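Long-range contacts in cystalysin (Treponema denticola, PDB 1C7O), which belongs to the class I and II aminotransferase family of pyridoxal phosphate-dependent proteins and holds the ligand PPG in this structure: residues Ile119-Tyr124 with Cys140-Lys145; Gly147-Asp152 with Asn175-Val180; Glu204-Leu209 with Thr325-Ile330. All coordinates share one frame; numbering follows the deposited sequence.

The three contacts lie in series along the chain and all touch PPG. Contacts 1 and 2 are close, with centres 7 Å apart. Their strands 143-145 and 148-150 form a two-stranded antiparallel sheet, where Leu143 N lies 2.8 Å from Thr150 O, probably a hydrogen bond. Contact 2 also meets contact 3, with centres 11 Å apart: Tyr149 OH and Trp329 NE1 are 3.1 Å apart, again probably bonded. Contacts 1 and 3 do not touch, and their centres are 15 Å apart. They meet through the ligand instead. Tyr123 of contact 1 and Ile205 of contact 3 cover opposite faces of the PPG pyridine ring, and Asn175 ND2 of contact 2 makes a weak hydrogen bond to PPG O3B.

Contact 1. Residues Ile119-Tyr124 with Cys140-Lys145. With PPG ((2E,3E)-4-(2-aminoethoxy)-2-[({3-hydroxy-2-methyl-5-[(phosphonooxy)methyl]pyridin-4-yl}methyl)imino]but-3-enoic acid), chain I.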
loop_
_atom_site.group_PDB
_atom_site.type_symbol
_atom_site.label_atom_id
_atom_site.label_comp_id
_atom_site.label_asym_id
_atom_site.label_seq_id
_atom_site.Cartn_x
_atom_site.Cartn_y
_atom_site.Cartn_z
ATOM N N ILE A 119 -14.550 12.449 -18.562
ATOM C CA ILE A 119 -15.247 13.713 -18.705
ATOM C C ILE A 119 -14.439 14.819 -18.016
ATOM O O ILE A 119 -14.378 14.890 -16.787
ATOM C CB ILE A 119 -16.664 13.592 -18.120
ATOM C CG1 ILE A 119 -17.440 12.538 -18.926
ATOM C CG2 ILE A 119 -17.378 14.931 -18.166
ATOM C CD1 ILE A 119 -18.782 12.153 -18.339
ATOM N N THR A 120 -13.812 15.665 -18.830
ATOM C CA THR A 120 -12.967 16.759 -18.361
ATOM C C THR A 120 -13.725 18.079 -18.306
ATOM O O THR A 120 -14.715 18.259 -19.016
ATOM C CB THR A 120 -11.750 16.942 -19.293
ATOM O OG1 THR A 120 -12.206 17.273 -20.610
ATOM C CG2 THR A 120 -10.940 15.667 -19.376
ATOM N N PRO A 121 -13.262 19.034 -17.475
ATOM C CA PRO A 121 -12.098 18.981 -16.579
ATOM C C PRO A 121 -12.358 18.062 -15.384
ATOM O O PRO A 121 -13.492 17.975 -14.916
ATOM C CB PRO A 121 -11.923 20.440 -16.166
ATOM C CG PRO A 121 -13.330 20.927 -16.118
ATOM C CD PRO A 121 -13.915 20.354 -17.392
ATOM N N VAL A 122 -11.312 17.396 -14.890
ATOM C CA VAL A 122 -11.457 16.462 -13.774
ATOM C C VAL A 122 -10.128 16.148 -13.081
ATOM O O VAL A 122 -9.068 16.547 -13.550
ATOM C CB VAL A 122 -12.085 15.134 -14.289
ATOM C CG1 VAL A 122 -11.127 14.467 -15.256
ATOM C CG2 VAL A 122 -12.432 14.203 -13.132
ATOM N N TYR A 123 -10.215 15.427 -11.962
ATOM C CA TYR A 123 -9.075 14.990 -11.148
ATOM C C TYR A 123 -7.926 14.507 -12.040
ATOM O O TYR A 123 -8.064 13.530 -12.774
ATOM C CB TYR A 123 -9.558 13.873 -10.218
ATOM C CG TYR A 123 -8.528 13.319 -9.268
ATOM C CD1 TYR A 123 -7.752 14.164 -8.480
ATOM C CD2 TYR A 123 -8.362 11.941 -9.122
ATOM C CE1 TYR A 123 -6.833 13.647 -7.561
ATOM C CE2 TYR A 123 -7.454 11.416 -8.204
ATOM C CZ TYR A 123 -6.695 12.273 -7.425
ATOM O OH TYR A 123 -5.818 11.759 -6.498
ATOM N N TYR A 124 -6.784 15.185 -11.944
ATOM C CA TYR A 124 -5.619 14.906 -12.788
ATOM C C TYR A 124 -5.061 13.494 -12.923
ATOM O O TYR A 124 -4.505 13.143 -13.969
ATOM C CB TYR A 124 -4.479 15.877 -12.441
ATOM C CG TYR A 124 -4.048 15.881 -10.991
ATOM C CD1 TYR A 124 -2.910 15.182 -10.582
ATOM C CD2 TYR A 124 -4.763 16.599 -10.028
ATOM C CE1 TYR A 124 -2.495 15.199 -9.251
ATOM C CE2 TYR A 124 -4.358 16.621 -8.698
ATOM C CZ TYR A 124 -3.223 15.919 -8.316
ATOM O OH TYR A 124 -2.812 15.934 -7.000
ATOM N N CYS A 140 -14.237 14.075 -23.125
ATOM C CA CYS A 140 -15.606 14.452 -23.430
ATOM C C CYS A 140 -15.892 15.668 -22.556
ATOM O O CYS A 140 -16.609 15.578 -21.554
ATOM C CB CYS A 140 -16.565 13.313 -23.096
ATOM S SG CYS A 140 -18.279 13.669 -23.506
ATOM N N GLU A 141 -15.312 16.802 -22.957
ATOM C CA GLU A 141 -15.424 18.080 -22.248
ATOM C C GLU A 141 -16.814 18.442 -21.742
ATOM O O GLU A 141 -17.809 18.310 -22.455
ATOM C CB GLU A 141 -14.908 19.217 -23.133
ATOM C CG GLU A 141 -14.763 20.572 -22.418
ATOM C CD GLU A 141 -13.551 20.631 -21.488
ATOM O OE1 GLU A 141 -13.339 21.683 -20.843
ATOM O OE2 GLU A 141 -12.807 19.627 -21.404
ATOM N N LEU A 142 -16.862 18.915 -20.501
ATOM C CA LEU A 142 -18.109 19.323 -19.868
ATOM C C LEU A 142 -18.634 20.623 -20.453
ATOM O O LEU A 142 -17.868 21.451 -20.945
ATOM C CB LEU A 142 -17.902 19.516 -18.370
ATOM C CG LEU A 142 -17.887 18.246 -17.531
ATOM C CD1 LEU A 142 -17.142 18.486 -16.227
ATOM C CD2 LEU A 142 -19.320 17.809 -17.294
ATOM N N LEU A 143 -19.950 20.797 -20.393
ATOM C CA LEU A 143 -20.569 22.013 -20.891
ATOM C C LEU A 143 -20.687 22.934 -19.685
ATOM O O LEU A 143 -21.234 22.548 -18.655
ATOM C CB LEU A 143 -21.944 21.704 -21.483
ATOM C CG LEU A 143 -21.931 20.659 -22.606
ATOM C CD1 LEU A 143 -23.339 20.541 -23.201
ATOM C CD2 LEU A 143 -20.902 21.053 -23.677
ATOM N N GLU A 144 -20.155 24.144 -19.813
ATOM C CA GLU A 144 -20.168 25.102 -18.719
ATOM C C GLU A 144 -21.059 26.307 -19.019
ATOM O O GLU A 144 -20.888 26.991 -20.030
ATOM C CB GLU A 144 -18.724 25.533 -18.427
ATOM C CG GLU A 144 -18.512 26.399 -17.196
ATOM C CD GLU A 144 -18.706 27.870 -17.477
ATOM O OE1 GLU A 144 -19.791 28.405 -17.168
ATOM O OE2 GLU A 144 -17.766 28.490 -18.016
ATOM N N LYS A 145 -22.019 26.544 -18.126
ATOM C CA LYS A 145 -22.968 27.648 -18.250
ATOM C C LYS A 145 -23.117 28.388 -16.927
ATOM O O LYS A 145 -23.594 27.816 -15.945
ATOM C CB LYS A 145 -24.346 27.122 -18.657
ATOM C CG LYS A 145 -25.457 28.173 -18.562
ATOM C CD LYS A 145 -26.847 27.540 -18.383
ATOM C CE LYS A 145 -27.009 26.847 -17.022
ATOM N NZ LYS A 145 -26.925 27.795 -15.869
HETATM N N1 PPG I . -10.299 9.943 -6.769
HETATM C C2 PPG I . -10.788 11.242 -6.742
HETATM C C2A PPG I . -11.892 11.532 -7.704
HETATM C C3 PPG I . -10.201 12.162 -5.759
HETATM O O3 PPG I . -10.744 13.430 -5.825
HETATM C C4 PPG I . -9.189 11.727 -4.888
HETATM C C4A PPG I . -8.488 12.776 -4.020
HETATM C C5 PPG I . -8.733 10.286 -5.016
HETATM C C6 PPG I . -9.327 9.463 -5.967
HETATM C C5A PPG I . -7.544 9.713 -4.149
HETATM O OP4 PPG I . -7.842 8.400 -3.636
HETATM P P PPG I . -6.682 7.528 -2.923
HETATM O OP1 PPG I . -5.699 7.221 -3.989
HETATM O OP2 PPG I . -7.372 6.277 -2.351
HETATM O OP3 PPG I . -6.163 8.363 -1.814
HETATM N N4A PPG I . -7.427 13.440 -4.744
HETATM C CAI PPG I . -6.727 14.560 -4.091
HETATM C CBC PPG I . -7.074 15.959 -4.505
HETATM O O2B PPG I . -6.419 17.069 -3.960
HETATM O O3B PPG I . -8.017 16.147 -5.386
HETATM C CBI PPG I . -5.792 14.307 -3.028
HETATM C CGI PPG I . -4.394 14.443 -3.239
HETATM O OET PPG I . -3.653 13.583 -4.150
HETATM C CEI PPG I . -2.199 13.856 -3.880
HETATM C CFI PPG I . -1.843 13.421 -2.441
HETATM N NI PPG I . -0.490 13.722 -2.095
#
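Thr120 and Leu142 join two loops at the edge of the seven-stranded sheet of a PLP-dependent, aminotransferase-type fold. Each loop leaves one of the neighbouring parallel strands 115-118 and 136-139. The backbone N of Leu142 donates to Thr120 O at 2.7 Å, nearly in line with the carbonyl bond (C=O...N 174°). Beside it, Thr120 OG1 donates to Glu141 OE2 at 2.6 Å. Glu141 starts out away from the other loop, but its chain bends at chi2 (75°) and brings the carboxylate back to the threonine. The two side chains cross at about a right angle. Next to these polar links, the CG2 branch of Ile119 meets Leu142 CG at 3.4 Å. Leu142 CD1 meets the ring of Pro121 at CD, 3.9 Å away. The peptide bond before Pro121 is cis. Its carbonyl O is bonded to His174, and Phe127 of helix 125-131 packs on Thr120 and Val122. From here the chain runs on to Tyr123 at the ligand site. There the phenol ring lies over the pyridine of PPG, with PPG C3 3.7 Å above the plane of the Tyr123 ring and over its centre.

Contact 2. Residues Gly147-Asp152 with Asn175-Val180. With PPG ((2E,3E)-4-(2-aminoethoxy)-2-[({3-hydroxy-2-methyl-5-[(phosphonooxy)methyl]pyridin-4-yl}methyl)imino]but-3-enoic acid), chain I.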
loop_
_atom_site.group_PDB
_atom_site.type_symbol
_atom_site.label_atom_id
_atom_site.label_comp_id
_atom_site.label_asym_id
_atom_site.label_seq_id
_atom_site.Cartn_x
_atom_site.Cartn_y
_atom_site.Cartn_z
ATOM N N GLY A 147 -21.309 28.819 -14.768
ATOM C CA GLY A 147 -20.656 28.111 -13.681
ATOM C C GLY A 147 -21.312 26.774 -13.389
ATOM O O GLY A 147 -20.934 26.082 -12.441
ATOM N N TYR A 148 -22.312 26.412 -14.188
ATOM C CA TYR A 148 -22.977 25.132 -13.992
ATOM C C TYR A 148 -22.513 24.116 -15.032
ATOM O O TYR A 148 -22.586 24.354 -16.243
ATOM C CB TYR A 148 -24.490 25.268 -14.063
ATOM C CG TYR A 148 -25.163 24.073 -13.454
ATOM C CD1 TYR A 148 -25.028 23.803 -12.092
ATOM C CD2 TYR A 148 -25.883 23.172 -14.240
ATOM C CE1 TYR A 148 -25.583 22.662 -11.525
ATOM C CE2 TYR A 148 -26.443 22.023 -13.679
ATOM C CZ TYR A 148 -26.286 21.776 -12.324
ATOM O OH TYR A 148 -26.809 20.636 -11.768
ATOM N N TYR A 149 -22.040 22.975 -14.546
ATOM C CA TYR A 149 -21.536 21.941 -15.414
ATOM C C TYR A 149 -22.509 20.816 -15.706
ATOM O O TYR A 149 -23.156 20.283 -14.812
ATOM C CB TYR A 149 -20.230 21.376 -14.841
ATOM C CG TYR A 149 -19.081 22.358 -14.910
ATOM C CD1 TYR A 149 -18.995 23.434 -14.024
ATOM C CD2 TYR A 149 -18.104 22.240 -15.896
ATOM C CE1 TYR A 149 -17.967 24.365 -14.125
ATOM C CE2 TYR A 149 -17.075 23.166 -16.006
ATOM C CZ TYR A 149 -17.010 24.222 -15.124
ATOM O OH TYR A 149 -15.994 25.139 -15.254
ATOM N N THR A 150 -22.589 20.471 -16.988
ATOM C CA THR A 150 -23.453 19.409 -17.482
ATOM C C THR A 150 -22.665 18.612 -18.509
ATOM O O THR A 150 -21.644 19.074 -19.017
ATOM C CB THR A 150 -24.701 19.974 -18.175
ATOM O OG1 THR A 150 -24.296 20.853 -19.241
ATOM C CG2 THR A 150 -25.583 20.711 -17.168
ATOM N N ILE A 151 -23.163 17.426 -18.826
ATOM C CA ILE A 151 -22.509 16.538 -19.774
ATOM C C ILE A 151 -22.909 16.781 -21.225
ATOM O O ILE A 151 -24.077 17.017 -21.533
ATOM C CB ILE A 151 -22.801 15.071 -19.399
ATOM C CG1 ILE A 151 -22.215 14.786 -18.015
ATOM C CG2 ILE A 151 -22.223 14.123 -20.438
ATOM C CD1 ILE A 151 -22.537 13.425 -17.488
ATOM N N ASP A 152 -21.919 16.740 -22.109
ATOM C CA ASP A 152 -22.145 16.921 -23.535
ATOM C C ASP A 152 -22.558 15.540 -24.039
ATOM O O ASP A 152 -21.764 14.832 -24.662
ATOM C CB ASP A 152 -20.846 17.369 -24.213
ATOM C CG ASP A 152 -21.002 17.595 -25.716
ATOM O OD1 ASP A 152 -22.035 17.183 -26.299
ATOM O OD2 ASP A 152 -20.070 18.184 -26.318
ATOM N N ASN A 175 -15.046 15.767 -9.020
ATOM C CA ASN A 175 -13.983 16.661 -8.593
ATOM C C ASN A 175 -13.415 17.165 -9.928
ATOM O O ASN A 175 -13.180 16.364 -10.839
ATOM C CB ASN A 175 -12.965 15.838 -7.782
ATOM C CG ASN A 175 -11.645 16.551 -7.569
ATOM O OD1 ASN A 175 -11.591 17.770 -7.397
ATOM N ND2 ASN A 175 -10.562 15.776 -7.554
ATOM N N PRO A 176 -13.138 18.480 -10.052
ATOM C CA PRO A 176 -13.281 19.575 -9.090
ATOM C C PRO A 176 -14.443 20.559 -9.223
ATOM O O PRO A 176 -14.365 21.656 -8.667
ATOM C CB PRO A 176 -11.957 20.296 -9.250
ATOM C CG PRO A 176 -11.828 20.313 -10.757
ATOM C CD PRO A 176 -12.336 18.931 -11.206
ATOM N N VAL A 177 -15.509 20.218 -9.943
ATOM C CA VAL A 177 -16.616 21.176 -10.063
ATOM C C VAL A 177 -17.708 20.989 -9.018
ATOM O O VAL A 177 -18.683 21.739 -9.005
ATOM C CB VAL A 177 -17.281 21.152 -11.466
ATOM C CG1 VAL A 177 -16.246 21.413 -12.535
ATOM C CG2 VAL A 177 -17.982 19.837 -11.695
ATOM N N GLY A 178 -17.551 19.993 -8.152
ATOM C CA GLY A 178 -18.535 19.753 -7.106
ATOM C C GLY A 178 -19.875 19.187 -7.555
ATOM O O GLY A 178 -20.800 19.051 -6.749
ATOM N N ARG A 179 -19.993 18.840 -8.834
ATOM C CA ARG A 179 -21.256 18.305 -9.337
ATOM C C ARG A 179 -21.633 16.934 -8.783
ATOM O O ARG A 179 -20.815 16.014 -8.756
ATOM C CB ARG A 179 -21.244 18.209 -10.872
ATOM C CG ARG A 179 -21.651 19.471 -11.651
ATOM C CD ARG A 179 -23.034 20.001 -11.261
ATOM N NE ARG A 179 -24.076 18.977 -11.139
ATOM C CZ ARG A 179 -24.646 18.312 -12.149
ATOM N NH1 ARG A 179 -24.293 18.539 -13.411
ATOM N NH2 ARG A 179 -25.596 17.417 -11.888
ATOM N N VAL A 180 -22.877 16.817 -8.326
ATOM C CA VAL A 180 -23.417 15.549 -7.839
ATOM C C VAL A 180 -24.418 15.187 -8.934
ATOM O O VAL A 180 -25.451 15.843 -9.086
ATOM C CB VAL A 180 -24.164 15.698 -6.491
ATOM C CG1 VAL A 180 -24.938 14.429 -6.183
ATOM C CG2 VAL A 180 -23.179 15.982 -5.382
HETATM N N1 PPG I . -10.299 9.943 -6.769
HETATM C C2 PPG I . -10.788 11.242 -6.742
HETATM C C2A PPG I . -11.892 11.532 -7.704
HETATM C C3 PPG I . -10.201 12.162 -5.759
HETATM O O3 PPG I . -10.744 13.430 -5.825
HETATM C C4 PPG I . -9.189 11.727 -4.888
HETATM C C4A PPG I . -8.488 12.776 -4.020
HETATM C C5 PPG I . -8.733 10.286 -5.016
HETATM C C6 PPG I . -9.327 9.463 -5.967
HETATM C C5A PPG I . -7.544 9.713 -4.149
HETATM O OP4 PPG I . -7.842 8.400 -3.636
HETATM P P PPG I . -6.682 7.528 -2.923
HETATM O OP1 PPG I . -5.699 7.221 -3.989
HETATM O OP2 PPG I . -7.372 6.277 -2.351
HETATM O OP3 PPG I . -6.163 8.363 -1.814
HETATM N N4A PPG I . -7.427 13.440 -4.744
HETATM C CAI PPG I . -6.727 14.560 -4.091
HETATM C CBC PPG I . -7.074 15.959 -4.505
HETATM O O2B PPG I . -6.419 17.069 -3.960
HETATM O O3B PPG I . -8.017 16.147 -5.386
HETATM C CBI PPG I . -5.792 14.307 -3.028
HETATM C CGI PPG I . -4.394 14.443 -3.239
HETATM O OET PPG I . -3.653 13.583 -4.150
HETATM C CEI PPG I . -2.199 13.856 -3.880
HETATM C CFI PPG I . -1.843 13.421 -2.441
HETATM N NI PPG I . -0.490 13.722 -2.095
#
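Tyr149 and Arg179 are the nearest residues of the two backbones, with CA atoms 7.1 Å apart. Residues 148-150 are a short strand, whereas 175-180 is an irregular loop that starts with a cis peptide before Pro176 and turns at Gly178 with positive phi. The backbones are too far apart to pair. Side chains, and one side chain-to-backbone bond, bridge the gap.

Arg179 does most of this. Its chain bends at chi2 and chi3, which brings the guanidinium back against the strand. NH1 donates to Tyr149 O at 2.5 Å, and the acceptor lies close to the guanidinium plane. NH2 makes a longer bond of 3.2 Å to Val180 O in its own loop. Tyr148 OH sits over the centre of the guanidinium, 3.1 Å above its plane, and the tyrosine ring is tilted only 21° from that plane. This hydroxyl is bonded to Glu323, whose carboxylate also forms a salt bridge with Arg179 NE. Glu185 forms a second salt bridge, through NH2, so the buried guanidinium has two carboxylate partners, which probably offset its charge.

Tyr149 makes the apolar half. Val177 CG1 stands over the middle of its ring, a CH-pi contact of 3.6 Å from CG1 to the Tyr149 ring centroid. At the other end of the loop, Asn175 ND2 makes a weak hydrogen bond of 3.4 Å to PPG O3B, while Asn175 OD1 is bonded to Arg369.

Leu142 and Glu144, in and just before the neighbouring strand 143-145, pack on Tyr149. Trp329 of strand 327-331 meets the Tyr149 ring with planes at about 70° and also touches Pro176 and Val177. Phe367 of strand 367-371 also touches Tyr149, and the loop runs on into helix 183-194.

Contact 3. Residues Glu204-Leu209 with Thr325-Ile330; sequences EIHFDL and TYLQWI. With PPG ((2E,3E)-4-(2-aminoethoxy)-2-[({3-hydroxy-2-methyl-5-[(phosphonooxy)methyl]pyridin-4-yl}methyl)imino]but-3-enoic acid), chain I.
His206 and Thr325 meet through the imidazole, with Thr325 CG2 3.6 Å from His206 CG. The methyl lies over one ring face, toward the rim, in a CH-pi contact. Ile205 CG2 lies over the opposite face, also toward the rim. The same Ile205 methyl approaches PPG N1 at 3.6 Å, on the pyridine face opposite Tyr123. Leu327 CD1 comes obliquely to the histidine, 4.2 Å from NE2. Further along, Leu209 CD1 packs on Tyr326 CD1 at 3.7 Å.

One backbone bond ties the segments: Thr325 N donates to Leu209 O at 2.5 Å. Thr325 is fixed further by an ST turn, in which its OG1 accepts from Leu327 N at 3.3 Å. The hydroxyl lies between backbone N and carbonyl carbon (chi1 75°), and this leaves CG2 to face the histidine. Two successive type I turns, Glu204-Phe207 and His206-Leu209, shape the other segment.

Outside, Lys238 of helix 237-240 packs on Ile205, His206 and Leu209. Leu292 and Ile299 of helix 289-313 back Leu209 and Tyr326. The contact joins the loop after strand 199-203 of the seven-stranded sheet to strand 327-331 of the small antiparallel sheet, beside the ligand pocket of a fold-type I PLP protein.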
loop_
_atom_site.group_PDB
_atom_site.type_symbol
_atom_site.label_atom_id
_atom_site.label_comp_id
_atom_site.label_asym_id
_atom_site.label_seq_id
_atom_site.Cartn_x
_atom_site.Cartn_y
_atom_site.Cartn_z
ATOM N N GLU A 204 -16.325 6.792 -6.977
ATOM C CA GLU A 204 -17.266 7.479 -6.094
ATOM C C GLU A 204 -16.703 7.683 -4.686
ATOM O O GLU A 204 -17.448 7.676 -3.705
ATOM C CB GLU A 204 -18.575 6.678 -6.036
ATOM C CG GLU A 204 -19.095 6.287 -7.422
ATOM C CD GLU A 204 -20.505 5.700 -7.411
ATOM O OE1 GLU A 204 -21.155 5.699 -6.340
ATOM O OE2 GLU A 204 -20.964 5.248 -8.484
ATOM N N ILE A 205 -15.391 7.882 -4.597
ATOM C CA ILE A 205 -14.723 8.071 -3.311
ATOM C C ILE A 205 -15.275 9.261 -2.507
ATOM O O ILE A 205 -15.168 9.307 -1.272
ATOM C CB ILE A 205 -13.189 8.238 -3.518
ATOM C CG1 ILE A 205 -12.472 8.212 -2.166
ATOM C CG2 ILE A 205 -12.898 9.530 -4.278
ATOM C CD1 ILE A 205 -10.978 8.088 -2.277
ATOM N N HIS A 206 -15.882 10.208 -3.212
ATOM C CA HIS A 206 -16.454 11.389 -2.580
ATOM C C HIS A 206 -17.937 11.273 -2.286
ATOM O O HIS A 206 -18.539 12.230 -1.792
ATOM C CB HIS A 206 -16.249 12.606 -3.478
ATOM C CG HIS A 206 -14.887 13.201 -3.383
ATOM N ND1 HIS A 206 -14.069 13.370 -4.478
ATOM C CD2 HIS A 206 -14.199 13.686 -2.321
ATOM C CE1 HIS A 206 -12.937 13.932 -4.098
ATOM N NE2 HIS A 206 -12.993 14.133 -2.790
ATOM N N PHE A 207 -18.520 10.109 -2.563
ATOM C CA PHE A 207 -19.955 9.938 -2.380
ATOM C C PHE A 207 -20.559 10.127 -0.987
ATOM O O PHE A 207 -21.779 10.106 -0.844
ATOM C CB PHE A 207 -20.415 8.604 -3.009
ATOM C CG PHE A 207 -20.121 7.366 -2.190
ATOM C CD1 PHE A 207 -20.484 6.115 -2.685
ATOM C CD2 PHE A 207 -19.553 7.433 -0.923
ATOM C CE1 PHE A 207 -20.293 4.958 -1.930
ATOM C CE2 PHE A 207 -19.361 6.282 -0.163
ATOM C CZ PHE A 207 -19.733 5.045 -0.666
ATOM N N ASP A 208 -19.724 10.325 0.032
ATOM C CA ASP A 208 -20.232 10.530 1.394
ATOM C C ASP A 208 -20.250 12.012 1.767
ATOM O O ASP A 208 -20.847 12.400 2.767
ATOM C CB ASP A 208 -19.382 9.775 2.428
ATOM C CG ASP A 208 -19.637 8.273 2.431
ATOM O OD1 ASP A 208 -20.804 7.856 2.569
ATOM O OD2 ASP A 208 -18.661 7.503 2.316
ATOM N N LEU A 209 -19.586 12.833 0.959
ATOM C CA LEU A 209 -19.513 14.271 1.210
ATOM C C LEU A 209 -20.461 15.023 0.271
ATOM O O LEU A 209 -20.036 15.751 -0.631
ATOM C CB LEU A 209 -18.072 14.745 1.024
ATOM C CG LEU A 209 -17.090 13.922 1.868
ATOM C CD1 LEU A 209 -15.675 14.119 1.374
ATOM C CD2 LEU A 209 -17.225 14.321 3.339
ATOM N N THR A 325 -18.658 16.916 -2.401
ATOM C CA THR A 325 -17.242 17.076 -2.070
ATOM C C THR A 325 -17.110 18.339 -1.240
ATOM O O THR A 325 -18.106 18.987 -0.929
ATOM C CB THR A 325 -16.307 17.208 -3.326
ATOM O OG1 THR A 325 -16.443 18.508 -3.920
ATOM C CG2 THR A 325 -16.638 16.141 -4.354
ATOM N N TYR A 326 -15.886 18.676 -0.858
ATOM C CA TYR A 326 -15.659 19.882 -0.075
ATOM C C TYR A 326 -14.615 20.693 -0.802
ATOM O O TYR A 326 -13.872 21.464 -0.203
ATOM C CB TYR A 326 -15.213 19.544 1.354
ATOM C CG TYR A 326 -14.003 18.627 1.487
ATOM C CD1 TYR A 326 -14.103 17.410 2.166
ATOM C CD2 TYR A 326 -12.748 18.999 0.989
ATOM C CE1 TYR A 326 -12.987 16.586 2.354
ATOM C CE2 TYR A 326 -11.627 18.187 1.174
ATOM C CZ TYR A 326 -11.753 16.979 1.857
ATOM O OH TYR A 326 -10.657 16.171 2.044
ATOM N N LEU A 327 -14.581 20.504 -2.117
ATOM C CA LEU A 327 -13.652 21.198 -2.999
ATOM C C LEU A 327 -14.473 22.131 -3.907
ATOM O O LEU A 327 -15.058 21.700 -4.906
ATOM C CB LEU A 327 -12.884 20.171 -3.826
ATOM C CG LEU A 327 -12.222 19.036 -3.024
ATOM C CD1 LEU A 327 -11.681 17.963 -3.964
ATOM C CD2 LEU A 327 -11.099 19.606 -2.161
ATOM N N GLN A 328 -14.511 23.411 -3.543
ATOM C CA GLN A 328 -15.265 24.421 -4.276
ATOM C C GLN A 328 -14.505 24.978 -5.475
ATOM O O GLN A 328 -13.332 25.341 -5.364
ATOM C CB GLN A 328 -15.660 25.543 -3.318
ATOM C CG GLN A 328 -16.386 26.705 -3.966
ATOM C CD GLN A 328 -17.127 27.549 -2.948
ATOM O OE1 GLN A 328 -16.650 27.757 -1.831
ATOM N NE2 GLN A 328 -18.297 28.047 -3.332
ATOM N N TRP A 329 -15.200 25.053 -6.612
ATOM C CA TRP A 329 -14.657 25.523 -7.896
ATOM C C TRP A 329 -14.885 27.035 -8.047
ATOM O O TRP A 329 -16.018 27.477 -8.249
ATOM C CB TRP A 329 -15.370 24.758 -9.024
ATOM C CG TRP A 329 -14.683 24.714 -10.380
ATOM C CD1 TRP A 329 -15.272 24.934 -11.592
ATOM C CD2 TRP A 329 -13.315 24.364 -10.660
ATOM N NE1 TRP A 329 -14.365 24.744 -12.606
ATOM C CE2 TRP A 329 -13.158 24.394 -12.066
ATOM C CE3 TRP A 329 -12.212 24.025 -9.864
ATOM C CZ2 TRP A 329 -11.941 24.099 -12.695
ATOM C CZ3 TRP A 329 -10.995 23.729 -10.491
ATOM C CH2 TRP A 329 -10.874 23.771 -11.894
ATOM N N ILE A 330 -13.809 27.818 -7.960
ATOM C CA ILE A 330 -13.896 29.276 -8.062
ATOM C C ILE A 330 -13.410 29.800 -9.415
ATOM O O ILE A 330 -12.328 29.435 -9.875
ATOM C CB ILE A 330 -13.067 29.965 -6.942
ATOM C CG1 ILE A 330 -13.347 29.298 -5.589
ATOM C CG2 ILE A 330 -13.422 31.449 -6.862
ATOM C CD1 ILE A 330 -12.457 29.789 -4.465
HETATM N N1 PPG I . -10.299 9.943 -6.769
HETATM C C2 PPG I . -10.788 11.242 -6.742
HETATM C C2A PPG I . -11.892 11.532 -7.704
HETATM C C3 PPG I . -10.201 12.162 -5.759
HETATM O O3 PPG I . -10.744 13.430 -5.825
HETATM C C4 PPG I . -9.189 11.727 -4.888
HETATM C C4A PPG I . -8.488 12.776 -4.020
HETATM C C5 PPG I . -8.733 10.286 -5.016
HETATM C C6 PPG I . -9.327 9.463 -5.967
HETATM C C5A PPG I . -7.544 9.713 -4.149
HETATM O OP4 PPG I . -7.842 8.400 -3.636
HETATM P P PPG I . -6.682 7.528 -2.923
HETATM O OP1 PPG I . -5.699 7.221 -3.989
HETATM O OP2 PPG I . -7.372 6.277 -2.351
HETATM O OP3 PPG I . -6.163 8.363 -1.814
HETATM N N4A PPG I . -7.427 13.440 -4.744
HETATM C CAI PPG I . -6.727 14.560 -4.091
HETATM C CBC PPG I . -7.074 15.959 -4.505
HETATM O O2B PPG I . -6.419 17.069 -3.960
HETATM O O3B PPG I . -8.017 16.147 -5.386
HETATM C CBI PPG I . -5.792 14.307 -3.028
HETATM C CGI PPG I . -4.394 14.443 -3.239
HETATM O OET PPG I . -3.653 13.583 -4.150
HETATM C CEI PPG I . -2.199 13.856 -3.880
HETATM C CFI PPG I . -1.843 13.421 -2.441
HETATM N NI PPG I . -0.490 13.722 -2.095
#